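Local coordinates for sulfite dehydrogenase (Paracoccus pantotrophus, PDB 2XTS), which oxidises protein-bound sulfane sulfur as the molybdenum-cofactor subunit of the SoxCD complex, in which it is paired with a heme-bearing cytochrome, at residues V42-E47 with G130-G135; Y87-N92 with S154-E159; G141-M146 with K322-F327; G282-S287 with S336-Q341; R343-D346 with Y350-P353. All coordinates share one frame; numbering follows the deposited sequence.

Interaction 1 of 5, residues V42-E47 with G130-G135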
# COMPACT_ATOMS: atom_id res chain seq x y z
N VAL A 42 17.16 -14.33 9.02
CA VAL A 42 18.45 -15.02 8.95
C VAL A 42 18.99 -15.06 10.39
O VAL A 42 19.54 -14.08 10.90
CB VAL A 42 19.46 -14.31 8.01
CG1 VAL A 42 20.79 -15.09 7.95
CG2 VAL A 42 18.89 -14.11 6.61
N GLU A 43 18.86 -16.20 11.04
CA GLU A 43 19.15 -16.25 12.47
C GLU A 43 20.61 -15.89 12.83
O GLU A 43 20.87 -15.22 13.86
CB GLU A 43 18.81 -17.62 13.03
CG GLU A 43 19.00 -17.76 14.55
CD GLU A 43 19.44 -19.16 14.97
OE1 GLU A 43 20.31 -19.27 15.86
OE2 GLU A 43 18.91 -20.14 14.40
N TRP A 44 21.57 -16.32 12.02
CA TRP A 44 22.97 -16.13 12.39
C TRP A 44 23.44 -14.67 12.44
O TRP A 44 24.50 -14.36 12.99
CB TRP A 44 23.92 -16.97 11.52
CG TRP A 44 24.08 -16.58 10.07
CD1 TRP A 44 23.43 -17.13 8.98
CD2 TRP A 44 24.99 -15.61 9.53
NE1 TRP A 44 23.88 -16.55 7.82
CE2 TRP A 44 24.84 -15.62 8.12
CE3 TRP A 44 25.93 -14.75 10.10
CZ2 TRP A 44 25.57 -14.78 7.28
CZ3 TRP A 44 26.66 -13.91 9.27
CH2 TRP A 44 26.47 -13.93 7.87
N LEU A 45 22.64 -13.75 11.91
CA LEU A 45 23.08 -12.37 11.82
C LEU A 45 23.15 -11.67 13.18
O LEU A 45 23.90 -10.70 13.33
CB LEU A 45 22.19 -11.57 10.85
CG LEU A 45 22.31 -11.87 9.36
CD1 LEU A 45 21.35 -10.98 8.57
CD2 LEU A 45 23.72 -11.68 8.86
N THR A 46 22.35 -12.13 14.14
CA THR A 46 22.28 -11.47 15.46
C THR A 46 22.23 -12.49 16.58
O THR A 46 21.99 -13.65 16.34
CB THR A 46 21.04 -10.56 15.55
OG1 THR A 46 19.87 -11.32 15.25
CG2 THR A 46 21.16 -9.43 14.55
N GLU A 47 22.45 -12.07 17.82
CA GLU A 47 22.37 -13.02 18.93
C GLU A 47 20.99 -13.21 19.54
O GLU A 47 20.77 -14.18 20.25
CB GLU A 47 23.34 -12.74 20.09
CG GLU A 47 23.05 -13.75 21.27
CD GLU A 47 24.25 -14.24 22.04
OE1 GLU A 47 24.23 -15.38 22.55
OE2 GLU A 47 25.21 -13.49 22.15
N GLY A 130 32.63 -9.35 0.72
CA GLY A 130 32.45 -10.42 -0.26
C GLY A 130 31.00 -10.67 -0.56
O GLY A 130 30.15 -9.83 -0.30
N ALA A 131 30.71 -11.78 -1.21
CA ALA A 131 29.36 -12.21 -1.57
C ALA A 131 28.96 -13.29 -0.59
O ALA A 131 29.60 -14.34 -0.53
CB ALA A 131 29.35 -12.72 -2.98
N GLN A 132 27.96 -13.02 0.25
CA GLN A 132 27.65 -13.93 1.35
C GLN A 132 26.25 -14.52 1.24
O GLN A 132 26.11 -15.72 1.35
CB GLN A 132 27.84 -13.25 2.71
CG GLN A 132 29.29 -12.85 3.01
CD GLN A 132 29.59 -12.66 4.48
OE1 GLN A 132 28.70 -12.60 5.31
NE2 GLN A 132 30.88 -12.55 4.79
N LEU A 133 25.22 -13.71 1.03
CA LEU A 133 23.84 -14.20 1.05
C LEU A 133 23.28 -14.26 -0.37
O LEU A 133 23.68 -13.51 -1.25
CB LEU A 133 22.95 -13.35 1.98
CG LEU A 133 23.29 -13.37 3.49
CD1 LEU A 133 22.45 -12.39 4.22
CD2 LEU A 133 23.08 -14.73 4.07
N GLU A 134 22.35 -15.19 -0.58
CA GLU A 134 21.86 -15.54 -1.90
C GLU A 134 20.43 -15.03 -2.12
O GLU A 134 19.46 -15.69 -1.74
CB GLU A 134 21.90 -17.06 -2.03
CG GLU A 134 23.30 -17.66 -1.89
CD GLU A 134 23.28 -19.17 -1.80
OE1 GLU A 134 22.59 -19.79 -2.62
OE2 GLU A 134 23.96 -19.72 -0.89
N GLY A 135 20.31 -13.85 -2.72
CA GLY A 135 19.01 -13.25 -2.99
C GLY A 135 18.97 -11.80 -2.61
O GLY A 135 19.39 -11.45 -1.51

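Interaction 2 of 5, residues Y87-N92 with S154-E159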
# COMPACT_ATOMS: atom_id res chain seq x y z
N TYR A 87 -0.40 6.14 24.89
CA TYR A 87 0.63 6.91 24.23
C TYR A 87 0.77 8.32 24.82
O TYR A 87 -0.22 9.00 25.08
CB TYR A 87 0.31 7.04 22.73
CG TYR A 87 1.33 7.81 21.96
CD1 TYR A 87 2.48 7.20 21.51
CD2 TYR A 87 1.17 9.16 21.69
CE1 TYR A 87 3.45 7.88 20.83
CE2 TYR A 87 2.14 9.85 21.01
CZ TYR A 87 3.28 9.21 20.58
OH TYR A 87 4.22 9.96 19.92
N ARG A 88 2.00 8.76 25.02
CA ARG A 88 2.28 10.14 25.39
C ARG A 88 3.51 10.61 24.62
O ARG A 88 4.47 9.85 24.48
CB ARG A 88 2.57 10.27 26.88
CG ARG A 88 1.44 9.88 27.83
CD ARG A 88 0.26 10.84 27.77
NE ARG A 88 -0.70 10.50 28.81
CZ ARG A 88 -1.64 9.57 28.70
NH1 ARG A 88 -1.80 8.89 27.57
NH2 ARG A 88 -2.46 9.35 29.72
N LEU A 89 3.49 11.85 24.15
CA LEU A 89 4.65 12.48 23.52
C LEU A 89 5.04 13.71 24.33
O LEU A 89 4.23 14.60 24.55
CB LEU A 89 4.36 12.90 22.07
CG LEU A 89 5.48 13.64 21.33
CD1 LEU A 89 6.64 12.67 21.12
CD2 LEU A 89 5.02 14.21 19.99
N MET A 90 6.30 13.76 24.73
CA MET A 90 6.85 14.84 25.53
C MET A 90 7.81 15.64 24.69
O MET A 90 8.58 15.08 23.92
CB MET A 90 7.57 14.26 26.75
CG MET A 90 8.31 15.28 27.60
SD MET A 90 9.18 14.56 29.04
CE MET A 90 7.76 14.06 29.99
N ILE A 91 7.75 16.96 24.83
CA ILE A 91 8.76 17.88 24.28
C ILE A 91 9.36 18.65 25.43
O ILE A 91 8.62 19.28 26.19
CB ILE A 91 8.19 18.85 23.23
CG1 ILE A 91 7.55 18.08 22.07
CG2 ILE A 91 9.29 19.73 22.68
CD1 ILE A 91 6.99 18.91 20.93
N ASN A 92 10.67 18.58 25.60
CA ASN A 92 11.32 19.22 26.76
C ASN A 92 12.70 19.69 26.38
O ASN A 92 13.14 19.55 25.24
CB ASN A 92 11.34 18.29 27.99
CG ASN A 92 12.40 17.22 27.90
OD1 ASN A 92 12.34 16.33 27.05
ND2 ASN A 92 13.37 17.27 28.81
N SER A 154 8.25 20.62 12.93
CA SER A 154 8.29 22.07 13.09
C SER A 154 7.04 22.60 13.77
O SER A 154 7.12 23.51 14.61
CB SER A 154 8.48 22.74 11.75
OG SER A 154 7.43 22.46 10.85
N VAL A 155 5.87 22.06 13.44
CA VAL A 155 4.65 22.59 14.03
C VAL A 155 4.49 22.16 15.49
O VAL A 155 4.00 22.94 16.32
CB VAL A 155 3.40 22.25 13.21
CG1 VAL A 155 2.20 23.00 13.77
CG2 VAL A 155 3.60 22.61 11.73
N LEU A 156 4.94 20.96 15.84
CA LEU A 156 4.90 20.52 17.24
C LEU A 156 5.86 21.34 18.08
O LEU A 156 5.53 21.78 19.19
CB LEU A 156 5.28 19.06 17.35
CG LEU A 156 4.35 18.10 16.61
CD1 LEU A 156 4.90 16.67 16.75
CD2 LEU A 156 2.94 18.19 17.14
N LEU A 157 7.06 21.55 17.54
CA LEU A 157 8.10 22.28 18.25
C LEU A 157 7.69 23.73 18.46
O LEU A 157 8.00 24.31 19.49
CB LEU A 157 9.42 22.17 17.51
CG LEU A 157 10.01 20.76 17.58
CD1 LEU A 157 11.18 20.62 16.62
CD2 LEU A 157 10.46 20.36 18.99
N ALA A 158 6.98 24.30 17.50
CA ALA A 158 6.43 25.66 17.62
C ALA A 158 5.49 25.82 18.82
O ALA A 158 5.44 26.90 19.42
CB ALA A 158 5.71 26.05 16.32
N GLU A 159 4.74 24.78 19.17
CA GLU A 159 3.88 24.84 20.35
C GLU A 159 4.70 25.03 21.61
O GLU A 159 4.29 25.77 22.49
CB GLU A 159 3.03 23.57 20.53
CG GLU A 159 1.80 23.40 19.71
CD GLU A 159 0.89 24.61 19.70
OE1 GLU A 159 0.25 24.98 20.73
OE2 GLU A 159 0.78 25.17 18.62

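Interaction 3 of 5, residues G141-M146 with K322-F327. With MTE (phosphonic acidmono-(2-amino-5,6-dimercapto-4-oxo-3,7,8a,9,10,10a-hexahydro-4H-8-oxa-1,3,9,10-tetraaza-anthracen-7-ylmethyl)ester), chain E.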
# COMPACT_ATOMS: atom_id res chain seq x y z
N GLY A 141 17.24 -6.17 1.08
CA GLY A 141 15.86 -6.09 1.55
C GLY A 141 15.61 -5.46 2.91
O GLY A 141 14.49 -5.50 3.38
N MET A 142 16.60 -4.84 3.53
CA MET A 142 16.35 -4.03 4.72
C MET A 142 15.90 -2.63 4.26
O MET A 142 16.56 -1.62 4.50
CB MET A 142 17.58 -3.90 5.63
CG MET A 142 18.29 -5.15 5.98
SD MET A 142 19.66 -4.70 7.11
CE MET A 142 20.65 -6.19 7.07
N ILE A 143 14.74 -2.58 3.60
CA ILE A 143 14.22 -1.36 3.06
C ILE A 143 12.71 -1.52 2.89
O ILE A 143 12.21 -2.60 2.58
CB ILE A 143 14.90 -1.04 1.69
CG1 ILE A 143 14.61 0.39 1.24
CG2 ILE A 143 14.52 -2.04 0.59
CD1 ILE A 143 15.63 0.88 0.22
N HIS A 144 12.00 -0.41 3.04
CA HIS A 144 10.60 -0.33 2.67
C HIS A 144 10.29 1.09 2.23
O HIS A 144 11.08 2.00 2.44
CB HIS A 144 9.63 -0.88 3.76
CG HIS A 144 9.66 -0.21 5.09
ND1 HIS A 144 9.41 1.13 5.27
CD2 HIS A 144 9.77 -0.75 6.32
CE1 HIS A 144 9.41 1.39 6.57
NE2 HIS A 144 9.63 0.26 7.23
N ASN A 145 9.14 1.27 1.58
CA ASN A 145 8.77 2.53 0.96
C ASN A 145 7.28 2.70 1.08
O ASN A 145 6.53 1.93 0.53
CB ASN A 145 9.21 2.52 -0.50
CG ASN A 145 9.03 3.85 -1.22
OD1 ASN A 145 8.10 4.02 -2.04
ND2 ASN A 145 9.92 4.76 -1.01
N MET A 146 6.88 3.70 1.83
CA MET A 146 5.48 3.91 2.15
C MET A 146 5.09 5.38 1.98
O MET A 146 5.92 6.29 2.04
CB MET A 146 5.16 3.47 3.59
CG MET A 146 5.65 2.08 3.88
SD MET A 146 5.00 1.47 5.45
CE MET A 146 5.84 -0.10 5.54
N LYS A 322 13.88 11.08 -2.60
CA LYS A 322 14.16 10.27 -1.44
C LYS A 322 13.13 9.13 -1.29
O LYS A 322 12.70 8.80 -0.18
CB LYS A 322 14.24 11.15 -0.18
CG LYS A 322 15.16 12.35 -0.40
CD LYS A 322 15.36 13.23 0.81
CE LYS A 322 16.21 14.45 0.37
NZ LYS A 322 16.79 15.26 1.45
N ALA A 323 12.81 8.49 -2.41
CA ALA A 323 11.80 7.44 -2.50
C ALA A 323 12.24 6.38 -3.49
O ALA A 323 12.97 6.64 -4.45
CB ALA A 323 10.47 8.02 -2.91
N LEU A 324 11.78 5.16 -3.26
CA LEU A 324 12.04 4.10 -4.21
C LEU A 324 11.49 4.44 -5.57
O LEU A 324 10.42 5.03 -5.72
CB LEU A 324 11.45 2.75 -3.76
CG LEU A 324 12.09 2.05 -2.57
CD1 LEU A 324 11.41 0.69 -2.36
CD2 LEU A 324 13.55 1.85 -2.79
N THR A 325 12.24 4.02 -6.58
CA THR A 325 11.97 4.29 -7.98
C THR A 325 12.16 2.99 -8.75
O THR A 325 13.18 2.32 -8.61
CB THR A 325 12.95 5.38 -8.47
OG1 THR A 325 12.85 6.51 -7.58
CG2 THR A 325 12.67 5.82 -9.90
N ARG A 326 11.17 2.65 -9.57
CA ARG A 326 11.19 1.41 -10.35
C ARG A 326 11.79 1.66 -11.71
O ARG A 326 11.45 2.63 -12.34
CB ARG A 326 9.76 0.92 -10.50
CG ARG A 326 9.60 -0.36 -11.34
CD ARG A 326 10.32 -1.60 -10.82
NE ARG A 326 9.94 -1.90 -9.44
CZ ARG A 326 10.39 -2.93 -8.73
NH1 ARG A 326 11.26 -3.78 -9.23
NH2 ARG A 326 10.01 -3.07 -7.47
N PHE A 327 12.69 0.78 -12.14
CA PHE A 327 13.23 0.82 -13.50
C PHE A 327 13.06 -0.50 -14.21
O PHE A 327 12.98 -1.56 -13.58
CB PHE A 327 14.71 1.25 -13.55
CG PHE A 327 15.68 0.26 -12.93
CD1 PHE A 327 16.25 -0.75 -13.70
CD2 PHE A 327 16.03 0.35 -11.59
CE1 PHE A 327 17.14 -1.65 -13.12
CE2 PHE A 327 16.93 -0.55 -11.02
CZ PHE A 327 17.48 -1.55 -11.77
N1 MTE E . 12.88 2.84 16.96
C2 MTE E . 12.86 2.30 18.18
N2 MTE E . 12.15 2.92 19.15
N3 MTE E . 13.50 1.15 18.46
C4 MTE E . 14.23 0.47 17.54
O4 MTE E . 14.78 -0.60 17.88
N5 MTE E . 15.09 0.47 15.18
C6 MTE E . 15.49 1.44 14.19
C7 MTE E . 14.37 2.32 13.66
N8 MTE E . 13.62 2.88 14.76
C9 MTE E . 14.32 1.01 16.20
C10 MTE E . 13.60 2.27 15.95
C1' MTE E . 16.23 0.83 13.01
S1' MTE E . 17.88 0.30 13.23
C2' MTE E . 15.67 0.75 11.78
S2' MTE E . 16.55 0.23 10.40
C3' MTE E . 14.23 1.18 11.60
O3' MTE E . 13.55 1.53 12.82
C4' MTE E . 13.42 0.05 10.99
O4' MTE E . 12.08 0.50 10.74
P MTE E . 11.00 -0.66 10.50
O1P MTE E . 11.58 -1.35 9.23
O2P MTE E . 10.99 -1.62 11.64
O3P MTE E . 9.72 0.06 10.21

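Interaction 4 of 5, residues G282-S287 with S336-Q341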
# COMPACT_ATOMS: atom_id res chain seq x y z
N GLY A 282 14.63 -15.67 -25.26
CA GLY A 282 13.69 -14.73 -25.84
C GLY A 282 13.45 -13.54 -24.91
O GLY A 282 14.27 -13.24 -24.04
N PRO A 283 12.32 -12.86 -25.08
CA PRO A 283 12.00 -11.69 -24.25
C PRO A 283 12.18 -11.92 -22.75
O PRO A 283 11.72 -12.92 -22.20
CB PRO A 283 10.53 -11.45 -24.57
CG PRO A 283 10.38 -11.95 -25.97
CD PRO A 283 11.27 -13.15 -26.07
N LEU A 284 12.83 -10.97 -22.11
CA LEU A 284 13.12 -11.02 -20.68
C LEU A 284 12.99 -9.62 -20.13
O LEU A 284 13.59 -8.68 -20.67
CB LEU A 284 14.55 -11.53 -20.46
CG LEU A 284 15.05 -11.68 -19.03
CD1 LEU A 284 14.31 -12.77 -18.29
CD2 LEU A 284 16.53 -11.94 -19.04
N VAL A 285 12.22 -9.49 -19.04
CA VAL A 285 12.13 -8.23 -18.32
C VAL A 285 13.21 -8.16 -17.24
O VAL A 285 13.33 -9.05 -16.39
CB VAL A 285 10.75 -8.08 -17.65
CG1 VAL A 285 10.73 -6.83 -16.74
CG2 VAL A 285 9.63 -8.04 -18.74
N ILE A 286 14.04 -7.13 -17.30
CA ILE A 286 14.91 -6.76 -16.19
C ILE A 286 14.19 -5.68 -15.41
O ILE A 286 13.84 -4.64 -15.95
CB ILE A 286 16.31 -6.28 -16.67
CG1 ILE A 286 16.98 -7.42 -17.46
CG2 ILE A 286 17.11 -5.76 -15.48
CD1 ILE A 286 18.32 -7.08 -18.02
N SER A 287 13.95 -5.94 -14.13
CA SER A 287 13.22 -5.02 -13.25
C SER A 287 14.09 -4.71 -12.04
O SER A 287 14.80 -5.58 -11.57
CB SER A 287 11.93 -5.67 -12.77
OG SER A 287 11.17 -4.80 -11.97
N SER A 336 22.92 -16.81 -23.41
CA SER A 336 24.31 -16.67 -22.97
C SER A 336 24.39 -16.24 -21.52
O SER A 336 23.48 -15.61 -20.97
CB SER A 336 25.05 -15.63 -23.79
OG SER A 336 24.95 -15.87 -25.17
N GLU A 337 25.50 -16.57 -20.88
CA GLU A 337 25.75 -16.08 -19.55
C GLU A 337 25.78 -14.56 -19.55
O GLU A 337 26.21 -13.95 -20.50
CB GLU A 337 27.07 -16.64 -19.04
CG GLU A 337 27.08 -18.13 -18.77
CD GLU A 337 28.37 -18.60 -18.10
OE1 GLU A 337 29.13 -17.77 -17.56
OE2 GLU A 337 28.63 -19.82 -18.14
N MET A 338 25.33 -13.95 -18.45
CA MET A 338 25.37 -12.51 -18.31
C MET A 338 25.89 -12.15 -16.93
O MET A 338 25.81 -12.96 -16.00
CB MET A 338 23.99 -11.86 -18.51
CG MET A 338 23.35 -12.14 -19.86
SD MET A 338 21.77 -11.31 -20.07
CE MET A 338 20.72 -12.26 -18.97
N LEU A 339 26.46 -10.95 -16.84
CA LEU A 339 26.81 -10.35 -15.56
C LEU A 339 26.00 -9.07 -15.45
O LEU A 339 26.38 -8.02 -15.96
CB LEU A 339 28.31 -10.10 -15.46
CG LEU A 339 29.17 -11.35 -15.31
CD1 LEU A 339 30.63 -10.99 -15.60
CD2 LEU A 339 29.01 -12.03 -13.95
N LEU A 340 24.87 -9.17 -14.76
CA LEU A 340 23.94 -8.05 -14.69
C LEU A 340 24.35 -7.08 -13.60
O LEU A 340 24.67 -7.50 -12.49
CB LEU A 340 22.52 -8.52 -14.37
CG LEU A 340 21.85 -9.52 -15.30
CD1 LEU A 340 20.49 -9.88 -14.77
CD2 LEU A 340 21.77 -8.96 -16.72
N GLN A 341 24.29 -5.79 -13.91
CA GLN A 341 24.51 -4.73 -12.94
C GLN A 341 23.57 -3.57 -13.22
O GLN A 341 23.20 -3.34 -14.37
CB GLN A 341 25.94 -4.20 -13.02
CG GLN A 341 27.03 -5.20 -12.72
CD GLN A 341 28.40 -4.59 -12.75
OE1 GLN A 341 28.63 -3.58 -13.40
NE2 GLN A 341 29.32 -5.20 -12.00

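Interaction 5 of 5, residues R343-D346 with Y350-P353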
# COMPACT_ATOMS: atom_id res chain seq x y z
N ARG A 343 23.23 0.72 -12.12
CA ARG A 343 23.97 1.87 -11.60
C ARG A 343 23.05 3.09 -11.59
O ARG A 343 22.66 3.59 -12.66
CB ARG A 343 25.20 2.13 -12.46
CG ARG A 343 26.07 3.29 -12.06
CD ARG A 343 27.25 3.38 -13.03
NE ARG A 343 26.84 3.79 -14.38
CZ ARG A 343 27.64 3.82 -15.44
NH1 ARG A 343 28.90 3.41 -15.35
NH2 ARG A 343 27.17 4.24 -16.61
N ALA A 344 22.70 3.56 -10.39
CA ALA A 344 21.83 4.73 -10.24
C ALA A 344 22.57 6.05 -10.33
O ALA A 344 23.74 6.15 -9.92
CB ALA A 344 21.13 4.67 -8.91
N VAL A 345 21.89 7.08 -10.84
CA VAL A 345 22.38 8.44 -10.87
C VAL A 345 21.30 9.30 -10.25
O VAL A 345 20.12 9.12 -10.53
CB VAL A 345 22.66 8.92 -12.30
CG1 VAL A 345 23.25 10.35 -12.28
CG2 VAL A 345 23.58 7.91 -13.02
N ASP A 346 21.68 10.20 -9.34
CA ASP A 346 20.71 11.10 -8.75
C ASP A 346 20.88 12.54 -9.24
O ASP A 346 21.83 12.86 -9.96
CB ASP A 346 20.63 10.98 -7.22
CG ASP A 346 21.80 11.56 -6.48
OD1 ASP A 346 22.42 12.54 -6.97
OD2 ASP A 346 22.07 11.05 -5.37
N TYR A 350 25.62 12.51 -8.60
CA TYR A 350 26.22 11.33 -7.98
C TYR A 350 25.83 10.06 -8.73
O TYR A 350 24.63 9.81 -8.96
CB TYR A 350 25.78 11.27 -6.51
CG TYR A 350 26.36 10.14 -5.71
CD1 TYR A 350 25.86 8.85 -5.81
CD2 TYR A 350 27.36 10.36 -4.77
CE1 TYR A 350 26.38 7.82 -5.05
CE2 TYR A 350 27.88 9.35 -3.99
CZ TYR A 350 27.37 8.07 -4.13
OH TYR A 350 27.87 7.02 -3.36
N VAL A 351 26.84 9.26 -9.04
CA VAL A 351 26.72 7.99 -9.73
C VAL A 351 27.09 6.88 -8.75
O VAL A 351 28.18 6.88 -8.16
CB VAL A 351 27.64 7.91 -10.94
CG1 VAL A 351 27.47 6.57 -11.64
CG2 VAL A 351 27.39 9.10 -11.88
N GLN A 352 26.16 5.96 -8.54
CA GLN A 352 26.39 4.82 -7.68
C GLN A 352 27.75 4.16 -7.96
O GLN A 352 28.02 3.75 -9.07
CB GLN A 352 25.27 3.79 -7.87
CG GLN A 352 25.29 2.66 -6.88
CD GLN A 352 24.29 1.57 -7.21
OE1 GLN A 352 23.52 1.68 -8.16
NE2 GLN A 352 24.28 0.50 -6.41
N PRO A 353 28.58 4.00 -6.91
CA PRO A 353 29.92 3.45 -7.10
C PRO A 353 29.94 1.92 -7.09
O PRO A 353 29.02 1.28 -6.57
CB PRO A 353 30.68 3.97 -5.88
CG PRO A 353 29.65 4.02 -4.81
CD PRO A 353 28.41 4.51 -5.54

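Interaction 1 of 5, residues V42-E47 with G130-G135
Trp44 reaches from a short 3-10 turn (43-45) to the loop 130-135 and meets Gln132 and Leu133 there. The turn is closed by the bond from Leu45 N to Val42 O (3.3 Å). Beyond CB, Trp44 CG sits between the backbone N and the carbonyl carbon (chi1 70°), which swings the indole out of the turn and toward the loop. In the five-membered ring, NE1 donates to Val183 O of the cytochrome chain, so the polar corner of the indole belongs to the subunit interface. Further along, Trp44 CZ2 lies 4.1 Å from Leu133 CD2, an apolar contact that approaches the ring obliquely. One indole face is lined from within the turn by Leu45 CD2, 3.6 Å above the plane and displaced toward the rim. On the loop side, Glu127 OE2 accepts from two adjacent main-chain groups, Gln132 N and Leu133 N, and Leu133 also packs on Met126 and on Tyr138 of helix 136-140, whose N-cap is Gly135. The contact thus joins the N-terminal region to the molybdopterin-binding part beside the cytochrome. At the far rim of the indole, Trp44 CH2 has Gln132 OE1 at the ring edge, 3.6 Å away, with the amide turned 44° from the indole plane.

Interaction 2 of 5, residues Y87-N92 with S154-E159
Ile91 meets both Leu156 and Leu157 where a helix packs across a strand of the molybdopterin-binding domain. The short axes of strand 89-92 and helix 154-159 come within 9.5 Å of each other and cross at -62°, and Ile91 and Leu157 have the nearest CA atoms. Apolar contacts carry the interface. The two branches of Ile91 part company: CG1 stands beside the backbone N (chi1 -58°) and brings CD1 to 4.0 Å from Leu156 CB, while CG2 meets Leu157 CD2 at 3.9 Å, the two side chains crossing at about a right angle. Leu89, two residues earlier on the strand, lays its CD2 against Leu156 CD1 (4.1 Å), again nearly perpendicular. Of a second kind is methyl against backbone: Ile91 CD1 lies 3.7 Å from Leu156 O, so the isoleucine end presses on the helix backbone as well as its side chains. Polar groups are used elsewhere: Arg88 NH1 donates to Tyr87 O (3.0 Å), from above the carbonyl plane, and Glu159 takes backbone N-H groups of the cytochrome chain. The strand runs between 99-101 and 227-233 in a mixed sheet. Leu106 of helix 103-106 touches Leu89 and Leu156 alike, Phe109 borders Leu156, and Val188 of helix 185-191 lies against Leu157, so the helix packs on that sheet and also touches helices 103-106 and 185-191.

Interaction 3 of 5, residues G141-M146 with K322-F327
Behind the contact of Asn145 with Leu324, the imidazole of His144 is the flat group that faces the cofactor. Met146 CE lies over the centre of one ring face, 3.7 Å above the plane, and at the edge His144 NE2 donates in plane to MTE O3P, 3.0 Å away and almost straight at 177°. His207 adds an edge-to-face neighbour, and in the molybdopterin-binding domain His144 shares the binding of MTE with Lys225, Arg212, Asp175 and Trp223. His144 points away from 322-327, whereas its strand neighbours Ile143 and Asn145 point toward it; its first torsion (chi1 60°) keeps the imidazole on that far side, where NE2 meets the phosphate oxygen. The strand 143-152 therefore serves the cofactor from one side and the Mo-co dimerisation domain from the other. Asn145 and Leu324 run antiparallel alongside one another: CB of Asn145 is 3.4 Å from Leu324 CD1, and CG of Asn145 is 3.7 Å from Leu324 CB. Replacement by an alanine would keep CB but would probably open a gap beside Leu324 CB, where Asn145 CG now packs. Leu289 and Trp291 of strand 282-291 press on Leu324 too. The other branch of Leu324 completes the seam, with its CD2 3.8 Å from Ile143 CD1.

Interaction 4 of 5, residues G282-S287 with S336-Q341
Ser287 OG, one residue beyond the Ile286 that meets Leu340, is gripped by two groups: it bonds to Glu62 OE1 and to Arg326 NH1. This polar cluster belongs to the face of strand 282-291 turned away from the contact, since the side chain of Ser287 does not face 336-341. Toward 336-341 the strand presents Leu284 and Ile286 instead. Ile286 has CG1 beside its backbone N (chi1 -60°) and a fully extended chi2, which carries CD1 outward to 4.1 Å from Leu340 CD2; the two side chains cross obliquely. At the other pair the methyl end of Met338 does the touching: its chain is extended as far as SD and then turns (chi3 -72°), bringing CE to 4.2 Å from Leu284 CD2. The backbones stay well apart, with 9.2 Å between the CA atoms of Ile286 and Leu340. The two strands are not neighbours in the antiparallel sheet, being separated by 325-333, 311-316 and 297-303, which implies that the sheet curls over on itself, consistent with the immunoglobulin-like sandwich of the E-set clan. Ile268 touches both Ile286 and Leu340, and Val378 touches Met338 and Leu340, extending the same core. Elsewhere on strand 282-291, Pro283 O accepts from Arg108 NE of the second subunit and Val285 packs on Phe109 of that subunit. The chemistry is wholly aliphatic and thioether: methyl ends meet at van der Waals distance, which gives cohesion by burial and sets no directional bond between the two layers.

Interaction 5 of 5, residues R343-D346 with Y350-P353
Val345 and Val351 run alongside each other on one side of the bridge, CG2 to CG2 at 4.2 Å, as the non-hydrogen-bonded pair of a single antiparallel bridge closed by a short turn. Backbone bonds flank the pair: Gln352 N donates to Ala344 O (2.8 Å, nearly along the C=O axis) and Asp346 N to Tyr350 O (3.0 Å). On the valines' side, Arg343 slants across Val351, its CD 3.5 Å from CG1, while its guanidinium goes on to Asp301, to Trp310 by a cation-pi contact and to Cys164 O of the cytochrome chain. At the turn end, the carboxylate of Asp346 is tilted 30° from the ring of Tyr350, with OD1 3.6 Å from Tyr350 CB; that same OD1 bonds to Thr348. Gln352, with CG anti to N (chi1 -171°), reaches back so that Ala344 N donates to Gln352 OE1 (3.0 Å), in the carbonyl plane and on a lone pair. OE1 also bonds to Ser266 OG, and NE2 to Asn371 O. With only a methyl group at this position, as in an alanine, Ala344 N is likely to lose its acceptor. The side-chain oxygen thus takes the place of the Gln352 main-chain O opposite Ala344 N, next to the single bridge.

Along the chain, interactions 1 and 2 interlock, as do 2 with 3 and 3 with 4, while interaction 5 closes last. Interactions 1 and 2 lie on opposite sides of the chain's centre, their centres about 39 Å apart, and interactions 2 and 4 are about 51 Å apart between centres; both of the latter pair touch the second subunit. Interaction 3, its centre about 6 Å from the chain's centre, joins the molybdopterin-binding and dimerisation domains. Interactions 3, 4 and 5 share the eight-stranded antiparallel sheet: 3 and 4 touch directly through neighbouring strands 325-333 and 282-291, and 5 follows 4 on strand 338-346. Interactions 1 and 2 stand apart, touching none of the others.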